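Local coordinates for chloride intracellular channel exc-4 (Caenorhabditis elegans, PDB 2YV9), which may insert into membranes to form chloride ion channels, and is required to control lumen size in the growing excretory canal of the worm, at residues L22-S27 against R32-D37; F43-Y48 against E194-L199; V63-E68 against A77-M82; N186-Y191 against T231-E236; G206-G211 against D243-Y248. All coordinates share one frame; numbering follows the deposited sequence.

Contact 1 (L22-S27 against R32-D37); sequences LYVKAS and RRIGAD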
# COMPACT_ATOMS: atom_id res chain seq x y z
N LEU A 22 14.30 -2.99 -1.92
CA LEU A 22 13.10 -3.05 -1.12
C LEU A 22 13.41 -2.59 0.29
O LEU A 22 14.33 -3.11 0.93
CB LEU A 22 12.59 -4.48 -1.07
CG LEU A 22 11.26 -4.62 -0.34
CD1 LEU A 22 10.11 -4.01 -1.15
CD2 LEU A 22 11.01 -6.09 -0.12
N TYR A 23 12.63 -1.61 0.76
CA TYR A 23 12.75 -1.09 2.11
C TYR A 23 11.62 -1.75 2.88
O TYR A 23 10.48 -1.72 2.43
CB TYR A 23 12.56 0.43 2.12
CG TYR A 23 13.74 1.19 1.56
CD1 TYR A 23 14.70 1.74 2.39
CD2 TYR A 23 13.92 1.30 0.18
CE1 TYR A 23 15.78 2.43 1.87
CE2 TYR A 23 14.99 2.00 -0.34
CZ TYR A 23 15.92 2.55 0.50
OH TYR A 23 17.00 3.23 -0.04
N VAL A 24 11.94 -2.36 4.00
CA VAL A 24 10.98 -3.07 4.83
C VAL A 24 10.95 -2.45 6.23
O VAL A 24 11.95 -1.97 6.74
CB VAL A 24 11.27 -4.58 4.89
CG1 VAL A 24 11.19 -5.21 3.45
CG2 VAL A 24 12.62 -4.89 5.61
N LYS A 25 9.79 -2.53 6.87
CA LYS A 25 9.65 -2.08 8.24
C LYS A 25 10.56 -2.89 9.17
O LYS A 25 10.52 -4.11 9.16
CB LYS A 25 8.20 -2.23 8.69
CG LYS A 25 7.97 -1.69 10.09
CD LYS A 25 6.64 -2.11 10.74
CE LYS A 25 6.69 -1.75 12.25
NZ LYS A 25 7.71 -2.58 13.05
N ALA A 26 11.37 -2.21 9.98
CA ALA A 26 12.26 -2.85 10.93
C ALA A 26 11.50 -3.32 12.19
O ALA A 26 10.47 -2.75 12.57
CB ALA A 26 13.40 -1.86 11.37
N SER A 27 12.12 -4.27 12.88
CA SER A 27 11.67 -4.66 14.20
C SER A 27 11.67 -3.45 15.13
O SER A 27 12.60 -2.66 15.09
CB SER A 27 12.64 -5.67 14.78
OG SER A 27 12.45 -5.79 16.19
N ARG A 32 17.91 -3.12 13.43
CA ARG A 32 18.77 -3.79 12.46
C ARG A 32 18.13 -5.09 11.96
O ARG A 32 18.57 -5.63 10.96
CB ARG A 32 20.12 -4.11 13.06
CG ARG A 32 20.85 -2.82 13.52
CD ARG A 32 22.10 -3.13 14.34
NE ARG A 32 21.81 -3.95 15.52
CZ ARG A 32 22.68 -4.19 16.51
NH1 ARG A 32 23.90 -3.65 16.49
NH2 ARG A 32 22.32 -4.96 17.53
N ARG A 33 17.13 -5.60 12.70
CA ARG A 33 16.42 -6.84 12.31
C ARG A 33 15.15 -6.48 11.48
O ARG A 33 14.43 -5.51 11.74
CB ARG A 33 15.99 -7.64 13.52
CG ARG A 33 17.11 -8.05 14.49
CD ARG A 33 16.74 -9.28 15.35
NE ARG A 33 15.60 -9.06 16.23
CZ ARG A 33 15.60 -8.98 17.56
NH1 ARG A 33 16.72 -9.08 18.25
NH2 ARG A 33 14.46 -8.80 18.22
N ILE A 34 14.83 -7.33 10.51
CA ILE A 34 13.63 -7.19 9.69
C ILE A 34 12.40 -7.37 10.58
O ILE A 34 12.41 -8.15 11.49
CB ILE A 34 13.61 -8.19 8.52
CG1 ILE A 34 13.54 -9.66 9.00
CG2 ILE A 34 14.89 -8.01 7.66
CD1 ILE A 34 13.19 -10.64 7.87
N GLY A 35 11.35 -6.60 10.31
CA GLY A 35 10.11 -6.72 11.03
C GLY A 35 9.17 -7.70 10.42
O GLY A 35 9.55 -8.49 9.54
N ALA A 36 7.93 -7.66 10.89
CA ALA A 36 6.92 -8.67 10.58
C ALA A 36 5.76 -8.15 9.75
O ALA A 36 4.67 -8.74 9.77
CB ALA A 36 6.43 -9.31 11.80
N ASP A 37 6.01 -7.12 8.96
CA ASP A 37 5.00 -6.56 8.11
C ASP A 37 4.70 -7.59 7.03
O ASP A 37 5.63 -8.04 6.32
CB ASP A 37 5.44 -5.22 7.53
CG ASP A 37 4.38 -4.60 6.65
OD1 ASP A 37 3.75 -3.61 7.11
OD2 ASP A 37 4.18 -5.06 5.49
O HOH W 1 8.64 -5.74 8.08
O HOH W 2 7.11 -5.37 12.56
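Ser27 and Arg33 are joined backbone to backbone, Ser27 N donating to Arg33 O at 2.9 Å. Lys25 O in turn receives Gly35 N at 2.9 Å. The two bonds bracket a single beta bridge between Ala26 and Ile34, folding the loop back on the end of strand 19-25 before helix 38-52 begins. Gly35 fits closely here, since a CB would run into Lys25 O.

Two waters extend the pairing. One donates to Lys25 O at 2.7 Å and accepts from Asp37 N; the other accepts from both Lys25 NZ and Ala36 N. Lys25 NZ also donates to Ala26 O at 2.8 Å and forms a salt bridge with Glu250.

Apolar contact is slight, with Val24 CG2 4.4 Å from Ile34 CG2 and Lys25 CB near Asp37 CB. The polar ends turn elsewhere: Ser27 OG, swung to the far side of the backbone N (chi1 164°), points at Asp243, which Arg33 NE also reaches, and Asp37 OD2 caps Cys40 N at the helix start. Backbone atoms and water thus carry this link between the strand end and the loop that follows it, which is consistent with Ser27 and Arg33 spending their polar ends on Asp243 of helix 241-251.

Contact 2 (F43-Y48 against E194-L199); sequences FWMELY and ELMPRL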
# COMPACT_ATOMS: atom_id res chain seq x y z
N PHE A 43 6.22 -9.07 -0.91
CA PHE A 43 7.03 -8.60 -2.02
C PHE A 43 8.45 -9.10 -1.97
O PHE A 43 9.08 -9.35 -3.03
CB PHE A 43 6.98 -7.09 -2.20
CG PHE A 43 5.62 -6.59 -2.50
CD1 PHE A 43 4.91 -7.13 -3.55
CD2 PHE A 43 5.01 -5.64 -1.72
CE1 PHE A 43 3.63 -6.70 -3.82
CE2 PHE A 43 3.73 -5.21 -2.02
CZ PHE A 43 3.04 -5.74 -3.03
N TRP A 44 8.99 -9.27 -0.77
CA TRP A 44 10.34 -9.82 -0.65
C TRP A 44 10.34 -11.23 -1.21
O TRP A 44 11.21 -11.56 -2.05
CB TRP A 44 10.82 -9.78 0.78
CG TRP A 44 12.29 -10.10 1.04
CD1 TRP A 44 13.21 -10.69 0.20
CD2 TRP A 44 12.95 -9.88 2.28
NE1 TRP A 44 14.44 -10.80 0.86
CE2 TRP A 44 14.29 -10.29 2.13
CE3 TRP A 44 12.54 -9.30 3.49
CZ2 TRP A 44 15.19 -10.23 3.18
CZ3 TRP A 44 13.46 -9.20 4.52
CH2 TRP A 44 14.77 -9.67 4.37
N MET A 45 9.32 -12.04 -0.86
CA MET A 45 9.29 -13.37 -1.47
C MET A 45 9.24 -13.32 -3.00
O MET A 45 9.94 -14.09 -3.71
CB MET A 45 8.08 -14.17 -0.98
CG MET A 45 8.18 -14.55 0.49
SD MET A 45 6.90 -15.56 1.21
CE MET A 45 6.95 -16.98 0.14
N GLU A 46 8.44 -12.42 -3.54
CA GLU A 46 8.36 -12.28 -5.01
C GLU A 46 9.73 -11.84 -5.59
O GLU A 46 10.22 -12.38 -6.62
CB GLU A 46 7.25 -11.33 -5.36
CG GLU A 46 5.84 -11.88 -5.04
CD GLU A 46 4.73 -10.87 -5.24
OE1 GLU A 46 5.01 -9.72 -5.67
OE2 GLU A 46 3.58 -11.24 -4.97
N LEU A 47 10.32 -10.82 -5.01
CA LEU A 47 11.66 -10.41 -5.44
C LEU A 47 12.69 -11.54 -5.36
O LEU A 47 13.54 -11.67 -6.26
CB LEU A 47 12.14 -9.19 -4.66
CG LEU A 47 11.33 -7.95 -5.09
CD1 LEU A 47 11.63 -6.75 -4.13
CD2 LEU A 47 11.58 -7.48 -6.48
N TYR A 48 12.62 -12.36 -4.32
CA TYR A 48 13.55 -13.48 -4.16
C TYR A 48 13.36 -14.48 -5.30
O TYR A 48 14.34 -15.01 -5.84
CB TYR A 48 13.40 -14.20 -2.80
CG TYR A 48 14.64 -14.98 -2.45
CD1 TYR A 48 15.62 -14.45 -1.61
CD2 TYR A 48 14.85 -16.24 -2.98
CE1 TYR A 48 16.77 -15.14 -1.34
CE2 TYR A 48 16.00 -16.96 -2.70
CZ TYR A 48 16.96 -16.41 -1.88
OH TYR A 48 18.12 -17.14 -1.58
N GLU A 194 1.44 -14.58 0.14
CA GLU A 194 0.47 -14.06 1.11
C GLU A 194 0.12 -15.08 2.20
O GLU A 194 0.12 -14.78 3.40
CB GLU A 194 -0.78 -13.61 0.39
CG GLU A 194 -0.44 -12.47 -0.58
CD GLU A 194 -1.49 -12.22 -1.65
OE1 GLU A 194 -2.54 -12.90 -1.64
OE2 GLU A 194 -1.25 -11.28 -2.46
N LEU A 195 -0.18 -16.30 1.79
CA LEU A 195 -0.61 -17.34 2.77
C LEU A 195 0.52 -17.86 3.64
O LEU A 195 0.31 -18.13 4.80
CB LEU A 195 -1.21 -18.54 2.00
CG LEU A 195 -1.85 -19.61 2.86
CD1 LEU A 195 -2.92 -19.00 3.80
CD2 LEU A 195 -2.44 -20.73 1.94
N MET A 196 1.71 -18.10 3.08
CA MET A 196 2.71 -18.77 3.90
C MET A 196 3.12 -17.83 5.08
O MET A 196 3.12 -18.25 6.23
CB MET A 196 3.92 -19.23 3.08
CG MET A 196 3.58 -20.38 2.15
SD MET A 196 5.03 -20.75 1.08
CE MET A 196 4.62 -22.49 0.66
N PRO A 197 3.38 -16.55 4.77
CA PRO A 197 3.62 -15.66 5.99
C PRO A 197 2.45 -15.61 6.98
O PRO A 197 2.67 -15.71 8.17
CB PRO A 197 3.90 -14.30 5.34
CG PRO A 197 4.46 -14.65 3.94
CD PRO A 197 3.61 -15.84 3.51
N ARG A 198 1.21 -15.58 6.48
CA ARG A 198 0.04 -15.57 7.38
C ARG A 198 -0.01 -16.85 8.24
O ARG A 198 -0.26 -16.82 9.46
CB ARG A 198 -1.22 -15.25 6.62
CG ARG A 198 -1.25 -13.80 6.11
CD ARG A 198 -2.43 -13.49 5.16
NE ARG A 198 -2.55 -12.06 4.86
CZ ARG A 198 -1.63 -11.35 4.20
NH1 ARG A 198 -0.56 -11.96 3.70
NH2 ARG A 198 -1.78 -10.05 4.04
N LEU A 199 0.21 -17.99 7.61
CA LEU A 199 0.23 -19.23 8.35
C LEU A 199 1.30 -19.24 9.43
O LEU A 199 1.04 -19.67 10.54
CB LEU A 199 0.38 -20.42 7.41
CG LEU A 199 -0.82 -20.80 6.57
CD1 LEU A 199 -0.44 -21.89 5.50
CD2 LEU A 199 -2.01 -21.37 7.43
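Met45 meets Pro197 through its sulfur, SD lying 3.8 Å from CG and 4.0 Å from CD of the proline ring. Its methyl group reaches the neighbouring residue, with Met45 CE 4.3 Å from Met196 SD. CG lies beside the backbone N (chi1 -69°), the chain runs extended to SD, and a bend at chi3 (57°) swings CE toward Met196.

These two helices come from different halves of the GST fold: helix 38-52, part of the predicted membrane-spanning segment, belongs to the thioredoxin-like domain, and helix 190-210 to the all-helical one. The buried methionine and proline meet at the interface of the two domains, and Phe234 and Ser237 also touch Met45.

Further out, Pro197 has no N-H for the turn before it, and its helix kinks there. Arg198 N bonds only weakly to Glu194 O, at 3.4 Å, while Arg198 NH1 curls back to the same oxygen at 2.9 Å. Tyr127 adds a cation-pi contact to that arginine. Glu46 OE2 and Glu194 OE2 stand 5.4 Å apart, with Glu42 also close to Glu194, which may raise the pKa of one acid, although Arg95 of the second subunit, packed on Phe43 and Glu194, may offset this.

Contact 3 (V63-E68 against A77-M82); sequences VNVNSE and AQPPIM. With CA (calcium ion), chain C.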
# COMPACT_ATOMS: atom_id res chain seq x y z
N VAL A 63 14.05 -0.34 7.89
CA VAL A 63 13.85 1.04 8.30
C VAL A 63 12.95 1.17 9.51
O VAL A 63 11.96 0.45 9.68
CB VAL A 63 13.27 1.86 7.11
CG1 VAL A 63 12.82 3.23 7.57
CG2 VAL A 63 14.29 1.97 6.01
N ASN A 64 13.28 2.13 10.36
CA ASN A 64 12.43 2.52 11.44
C ASN A 64 11.49 3.55 10.86
O ASN A 64 11.90 4.65 10.50
CB ASN A 64 13.32 3.11 12.54
CG ASN A 64 12.57 3.41 13.79
OD1 ASN A 64 11.38 3.70 13.76
ND2 ASN A 64 13.29 3.41 14.91
N VAL A 65 10.23 3.18 10.71
CA VAL A 65 9.24 4.06 10.11
C VAL A 65 9.04 5.36 10.87
O VAL A 65 8.41 6.31 10.37
CB VAL A 65 7.87 3.37 9.97
CG1 VAL A 65 7.96 2.15 9.04
CG2 VAL A 65 7.31 2.99 11.34
N ASN A 66 9.57 5.40 12.09
CA ASN A 66 9.46 6.57 12.93
C ASN A 66 10.66 7.51 12.80
O ASN A 66 10.62 8.62 13.34
CB ASN A 66 9.22 6.14 14.39
CG ASN A 66 7.81 5.59 14.60
OD1 ASN A 66 6.82 6.31 14.36
ND2 ASN A 66 7.70 4.33 15.01
N SER A 67 11.70 7.10 12.05
CA SER A 67 12.87 7.99 11.84
C SER A 67 12.57 9.27 11.04
O SER A 67 11.86 9.23 10.04
CB SER A 67 13.99 7.24 11.15
OG SER A 67 13.68 7.05 9.80
N GLU A 68 13.14 10.39 11.47
CA GLU A 68 13.06 11.66 10.73
C GLU A 68 13.50 11.55 9.28
O GLU A 68 12.87 12.14 8.39
CB GLU A 68 13.90 12.76 11.42
CG GLU A 68 13.94 14.12 10.65
CD GLU A 68 14.78 15.20 11.36
OE1 GLU A 68 15.52 14.86 12.32
OE2 GLU A 68 14.70 16.39 10.96
N ALA A 77 5.20 7.95 3.21
CA ALA A 77 4.92 6.62 2.69
C ALA A 77 5.49 5.59 3.63
O ALA A 77 6.52 5.84 4.26
CB ALA A 77 5.51 6.49 1.30
N GLN A 78 4.85 4.41 3.70
CA GLN A 78 5.30 3.35 4.60
C GLN A 78 5.85 2.17 3.82
O GLN A 78 5.41 1.94 2.65
CB GLN A 78 4.11 2.82 5.42
CG GLN A 78 3.50 3.87 6.34
CD GLN A 78 4.52 4.42 7.31
OE1 GLN A 78 4.86 5.62 7.29
NE2 GLN A 78 5.04 3.55 8.15
N PRO A 79 6.76 1.40 4.46
CA PRO A 79 7.17 0.18 3.82
C PRO A 79 5.98 -0.71 3.65
O PRO A 79 5.02 -0.61 4.41
CB PRO A 79 8.18 -0.43 4.79
CG PRO A 79 8.61 0.67 5.66
CD PRO A 79 7.45 1.57 5.75
N PRO A 80 6.02 -1.58 2.63
CA PRO A 80 7.10 -1.73 1.65
C PRO A 80 7.17 -0.60 0.63
O PRO A 80 6.14 -0.06 0.17
CB PRO A 80 6.72 -3.01 0.92
CG PRO A 80 5.22 -3.06 1.03
CD PRO A 80 4.87 -2.47 2.32
N ILE A 81 8.41 -0.26 0.28
CA ILE A 81 8.71 0.72 -0.74
C ILE A 81 9.84 0.09 -1.59
O ILE A 81 10.79 -0.46 -1.05
CB ILE A 81 9.24 2.08 -0.15
CG1 ILE A 81 8.09 2.81 0.52
CG2 ILE A 81 9.74 2.98 -1.24
CD1 ILE A 81 8.58 3.90 1.45
N MET A 82 9.74 0.21 -2.92
CA MET A 82 10.72 -0.36 -3.83
C MET A 82 11.30 0.74 -4.70
O MET A 82 10.52 1.60 -5.24
CB MET A 82 10.11 -1.48 -4.68
CG MET A 82 11.17 -2.29 -5.44
SD MET A 82 10.44 -3.74 -6.22
CE MET A 82 9.43 -3.09 -7.51
CA CA C . 3.70 0.92 0.56
O HOH W 3 2.40 0.40 2.85
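The cis-proline loop of the thioredoxin fold, ahead of strand 81-84, packs against the turn after strand 57-63, chiefly where Val65 presses on Pro79. Val65 CG1 lies 3.4 Å from Pro79 CD, tighter than ordinary carbon contact, and 3.7 Å from Pro79 CG. With chi1 near -62°, CG1 sits beside the backbone N, the position from which it meets the proline ring. The side chain of Gln78, bent at chi2, crosses Val65 at about a right angle, and Gln78 also packs on Gln78 of the second subunit.

The turn carrying Val65 is firmly made. Asn64 O takes two donors, Ser67 N at 2.9 Å and Ser67 OG at 3.1 Å, closing a type I turn; Asn64 OD1 accepts from Asn66 N, an Asx turn. Ser67 OG further caps Phe70 N at the N-terminus of helix 68-74.

On the proline loop, the peptide between Pro79 and Pro80 is cis. Gln78 O binds a calcium ion at 2.9 Å and Pro80 O binds it at 2.7 Å, with a water and Thr92 O as further ligands. The water also donates to Pro79 O. None of these ligands is a carboxylate, and the bonds are long for calcium, so the ion is probably held rather weakly by neutral oxygens.

Contact 4 (N186-Y191 against T231-E236); sequences NSMTEY and TAAFIE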
# COMPACT_ATOMS: atom_id res chain seq x y z
N ASN A 186 2.76 -26.40 -8.99
CA ASN A 186 4.14 -26.77 -8.67
C ASN A 186 5.06 -25.58 -8.41
O ASN A 186 6.20 -25.78 -7.96
CB ASN A 186 4.70 -27.60 -9.81
CG ASN A 186 5.97 -28.33 -9.42
OD1 ASN A 186 7.02 -28.16 -10.05
ND2 ASN A 186 5.87 -29.14 -8.38
N SER A 187 4.60 -24.37 -8.71
CA SER A 187 5.41 -23.17 -8.69
C SER A 187 4.85 -22.20 -7.64
O SER A 187 3.62 -22.09 -7.46
CB SER A 187 5.38 -22.45 -10.02
OG SER A 187 6.28 -23.04 -10.92
N MET A 188 5.76 -21.51 -6.98
CA MET A 188 5.36 -20.48 -6.01
C MET A 188 4.67 -19.34 -6.74
O MET A 188 5.16 -18.90 -7.77
CB MET A 188 6.59 -19.94 -5.28
CG MET A 188 6.23 -19.04 -4.08
SD MET A 188 7.67 -18.31 -3.27
CE MET A 188 8.10 -17.05 -4.45
N THR A 189 3.54 -18.85 -6.20
CA THR A 189 2.84 -17.74 -6.79
C THR A 189 2.64 -16.65 -5.73
O THR A 189 2.95 -16.86 -4.56
CB THR A 189 1.44 -18.15 -7.34
OG1 THR A 189 0.56 -18.60 -6.29
CG2 THR A 189 1.58 -19.23 -8.44
N GLU A 190 2.04 -15.53 -6.14
CA GLU A 190 1.74 -14.45 -5.20
C GLU A 190 0.86 -14.92 -4.03
O GLU A 190 1.03 -14.47 -2.88
CB GLU A 190 1.16 -13.23 -5.91
CG GLU A 190 -0.39 -13.16 -6.02
CD GLU A 190 -0.94 -13.89 -7.21
OE1 GLU A 190 -2.11 -13.58 -7.60
OE2 GLU A 190 -0.22 -14.76 -7.73
N TYR A 191 -0.02 -15.89 -4.27
CA TYR A 191 -0.86 -16.40 -3.20
C TYR A 191 -0.06 -17.09 -2.09
O TYR A 191 -0.40 -16.97 -0.93
CB TYR A 191 -1.95 -17.27 -3.73
CG TYR A 191 -2.87 -16.50 -4.66
CD1 TYR A 191 -3.58 -15.42 -4.21
CD2 TYR A 191 -3.04 -16.91 -5.98
CE1 TYR A 191 -4.45 -14.73 -5.04
CE2 TYR A 191 -3.87 -16.19 -6.84
CZ TYR A 191 -4.61 -15.12 -6.35
OH TYR A 191 -5.49 -14.39 -7.13
N THR A 231 11.41 -23.36 1.30
CA THR A 231 11.42 -22.45 0.18
C THR A 231 12.32 -21.27 0.57
O THR A 231 12.00 -20.52 1.50
CB THR A 231 10.01 -21.95 -0.06
OG1 THR A 231 9.15 -23.06 -0.40
CG2 THR A 231 9.96 -20.89 -1.16
N ALA A 232 13.45 -21.12 -0.09
CA ALA A 232 14.40 -20.09 0.22
C ALA A 232 13.72 -18.72 0.25
O ALA A 232 14.00 -17.95 1.15
CB ALA A 232 15.60 -20.11 -0.78
N ALA A 233 12.83 -18.44 -0.69
CA ALA A 233 12.11 -17.11 -0.71
C ALA A 233 11.44 -16.82 0.63
O ALA A 233 11.45 -15.68 1.11
CB ALA A 233 11.09 -17.06 -1.83
N PHE A 234 10.84 -17.83 1.20
CA PHE A 234 10.21 -17.69 2.50
C PHE A 234 11.23 -17.53 3.63
O PHE A 234 11.14 -16.61 4.50
CB PHE A 234 9.27 -18.86 2.78
CG PHE A 234 8.67 -18.80 4.17
CD1 PHE A 234 7.57 -17.98 4.41
CD2 PHE A 234 9.28 -19.44 5.25
CE1 PHE A 234 7.05 -17.86 5.66
CE2 PHE A 234 8.74 -19.32 6.55
CZ PHE A 234 7.61 -18.51 6.72
N ILE A 235 12.21 -18.45 3.64
CA ILE A 235 13.16 -18.50 4.72
C ILE A 235 13.92 -17.19 4.81
O ILE A 235 14.06 -16.62 5.92
CB ILE A 235 14.14 -19.67 4.55
CG1 ILE A 235 13.40 -21.01 4.58
CG2 ILE A 235 15.21 -19.64 5.64
CD1 ILE A 235 14.28 -22.18 4.05
N GLU A 236 14.39 -16.70 3.67
CA GLU A 236 15.26 -15.50 3.68
C GLU A 236 14.52 -14.24 4.14
O GLU A 236 15.11 -13.33 4.72
CB GLU A 236 15.89 -15.28 2.31
CG GLU A 236 16.96 -16.35 1.98
CD GLU A 236 17.98 -16.53 3.09
OE1 GLU A 236 18.63 -15.53 3.45
OE2 GLU A 236 18.11 -17.67 3.61
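Thr231 OG1 is gripped twice, by Thr227 O and by Tyr182 OH, and its methyl group faces Met188 across the contact. Thr231 is the N-cap of helix 232-236, though its hydroxyl makes no capping bond there; Thr189 takes the same place before helix 190-210. At that second start, Thr189 OG1 accepts only weakly from Tyr191 N, at 3.4 Å, while Thr189 N donates to Asp192 OD2. The Thr-Glu-Tyr-Asp sequence and this backbone-to-aspartate bond are consistent with the N-capping box known at this helix in the GST family.

The contact itself is apolar. With chi1 at -62°, Thr231 turns CG2 anti to its backbone N, and CG2 comes within 4.0 Å of Met188 SD. Met188 runs out extended and bends only at chi3 (75°). Met45 and Cys193 also touch this methionine, which packs between the start of helix 190-210, helix 38-52 and helix 232-236. Met188 SD lies 3.9 Å from Ala233 CB, and the terminal CE is 4.0 Å from the same carbon.

Contact 5 (G206-G211 against D243-Y248); sequences GLSLLG and DIIHHY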
# COMPACT_ATOMS: atom_id res chain seq x y z
N GLY A 206 -0.14 -18.17 17.74
CA GLY A 206 -0.87 -19.21 18.46
C GLY A 206 -0.12 -19.85 19.62
O GLY A 206 -0.65 -19.93 20.77
N LEU A 207 1.11 -20.30 19.36
CA LEU A 207 1.89 -20.99 20.41
C LEU A 207 2.29 -19.99 21.48
O LEU A 207 2.27 -20.33 22.67
CB LEU A 207 3.13 -21.71 19.87
CG LEU A 207 2.79 -22.98 19.06
CD1 LEU A 207 4.09 -23.65 18.68
CD2 LEU A 207 1.91 -23.94 19.85
N SER A 208 2.62 -18.77 21.08
CA SER A 208 3.27 -17.87 22.06
C SER A 208 2.32 -17.04 22.90
O SER A 208 2.58 -16.82 24.11
CB SER A 208 4.25 -16.95 21.36
OG SER A 208 3.56 -16.04 20.52
N LEU A 209 1.23 -16.58 22.29
CA LEU A 209 0.26 -15.71 22.90
C LEU A 209 -1.18 -16.24 23.08
O LEU A 209 -1.88 -15.87 24.04
CB LEU A 209 0.14 -14.41 22.07
CG LEU A 209 1.32 -13.44 21.95
CD1 LEU A 209 0.95 -12.27 20.98
CD2 LEU A 209 1.68 -12.93 23.30
N LEU A 210 -1.67 -17.05 22.15
CA LEU A 210 -3.08 -17.36 22.17
C LEU A 210 -3.43 -18.76 22.63
O LEU A 210 -4.61 -19.05 22.81
CB LEU A 210 -3.69 -17.09 20.80
CG LEU A 210 -3.63 -15.68 20.20
CD1 LEU A 210 -4.29 -15.54 18.87
CD2 LEU A 210 -4.24 -14.65 21.13
N GLY A 211 -2.45 -19.63 22.77
CA GLY A 211 -2.72 -20.91 23.45
C GLY A 211 -3.21 -22.03 22.53
O GLY A 211 -3.97 -22.88 22.95
N ASP A 243 10.26 -10.96 16.80
CA ASP A 243 9.80 -9.81 16.06
C ASP A 243 8.35 -9.99 15.55
O ASP A 243 7.62 -9.03 15.40
CB ASP A 243 10.78 -9.43 14.94
CG ASP A 243 12.13 -9.12 15.48
OD1 ASP A 243 12.08 -8.38 16.51
OD2 ASP A 243 13.14 -9.68 15.00
N ILE A 244 7.94 -11.24 15.31
CA ILE A 244 6.56 -11.48 14.97
C ILE A 244 5.70 -11.18 16.21
O ILE A 244 4.69 -10.48 16.13
CB ILE A 244 6.32 -12.94 14.50
CG1 ILE A 244 7.08 -13.20 13.18
CG2 ILE A 244 4.80 -13.17 14.30
CD1 ILE A 244 7.16 -14.72 12.73
N ILE A 245 6.10 -11.74 17.36
CA ILE A 245 5.38 -11.54 18.63
C ILE A 245 5.31 -10.05 18.94
O ILE A 245 4.22 -9.50 19.20
CB ILE A 245 6.03 -12.32 19.76
CG1 ILE A 245 5.88 -13.83 19.55
CG2 ILE A 245 5.38 -11.95 21.08
CD1 ILE A 245 7.02 -14.62 20.20
N HIS A 246 6.43 -9.35 18.82
CA HIS A 246 6.46 -7.93 19.14
C HIS A 246 5.59 -7.07 18.24
O HIS A 246 4.96 -6.14 18.69
CB HIS A 246 7.89 -7.44 19.10
CG HIS A 246 8.06 -6.09 19.73
ND1 HIS A 246 8.12 -4.93 19.00
CD2 HIS A 246 8.13 -5.73 21.04
CE1 HIS A 246 8.26 -3.90 19.83
NE2 HIS A 246 8.26 -4.36 21.07
N HIS A 247 5.52 -7.46 16.95
CA HIS A 247 4.71 -6.76 16.00
C HIS A 247 3.26 -6.71 16.48
O HIS A 247 2.66 -5.63 16.48
CB HIS A 247 4.86 -7.45 14.62
CG HIS A 247 3.91 -6.97 13.57
ND1 HIS A 247 4.20 -5.93 12.71
CD2 HIS A 247 2.69 -7.42 13.21
CE1 HIS A 247 3.20 -5.78 11.86
NE2 HIS A 247 2.26 -6.65 12.15
N TYR A 248 2.72 -7.87 16.86
CA TYR A 248 1.31 -7.94 17.27
C TYR A 248 1.21 -7.30 18.66
O TYR A 248 0.25 -6.61 18.93
CB TYR A 248 0.76 -9.34 17.26
CG TYR A 248 0.59 -9.85 15.84
CD1 TYR A 248 -0.56 -9.57 15.13
CD2 TYR A 248 1.61 -10.52 15.22
CE1 TYR A 248 -0.69 -10.01 13.83
CE2 TYR A 248 1.51 -10.98 13.95
CZ TYR A 248 0.33 -10.71 13.24
OH TYR A 248 0.25 -11.12 11.92
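One face of the Tyr248 ring carries His247, whose CD2 lies 3.8 Å above the plane over the ring centre; the imidazole in turn has Tyr248 CD2 at its edge and in its plane. The ring of His201 meets Tyr248 nearly at right angles, and Tyr248 OH bonds to His201 ND1 and Tyr127 OH. The hydroxyl is thus held by two bonds while His247 packs on one face, and the ring is directed away from segment 206-211.

The link to that segment falls to Ile245. Its CG1 touches Ser208 OG at 3.3 Å, and CD1 lies 3.8 Å from Ser208 CB. On its other branch, Ile245 CG2 is 4.4 Å from Leu209 CG. Ser208 OG sits between its own backbone N and carbonyl carbon (chi1 67°), where it bonds to Ile204 O one turn earlier; its polar need met there, the hydroxyl touches the isoleucine only in van der Waals contact. Replacing Ile245 with an alanine would probably open a gap beside Ser208 and Leu209 and leave both side chains without their main neighbour on helix 241-251.

Helix 190-210 ends here in a wider pi-type turn: Gly211 N reaches Gly206 O at 2.7 Å, whereas Leu210 N bonds to it weakly. Gly211 then leaves with positive phi, at backbone angles where a CB would strike the preceding carbonyl oxygen. The whole is a surface helix pair in the all-helical domain of the GST fold.

How the contacts relate
Contacts 2 and 4 are the buried ones, their centres about 7 Å apart, and both rest on methionine sulfur and methyl groups with no hydrogen bond across. Contact 5 lies at the surface, while contacts 1 and 3 are partly buried, at the ends of inner strands of the thioredoxin-like sheet. Only contact 1 pairs through backbone bonds. Of helix 190-210, contact 4 takes the N-terminal start, contact 2 the turns after it, and contact 5 the C-terminal end. Neighbouring strands 19-25 and 81-84 join contacts 1 and 3. Asp243 of contact 5 takes up Ser27 and Arg33 of contact 1, a charged inter-domain link, unlike the apolar seam at contact 2. Contacts 2 and 3 both touch the second subunit.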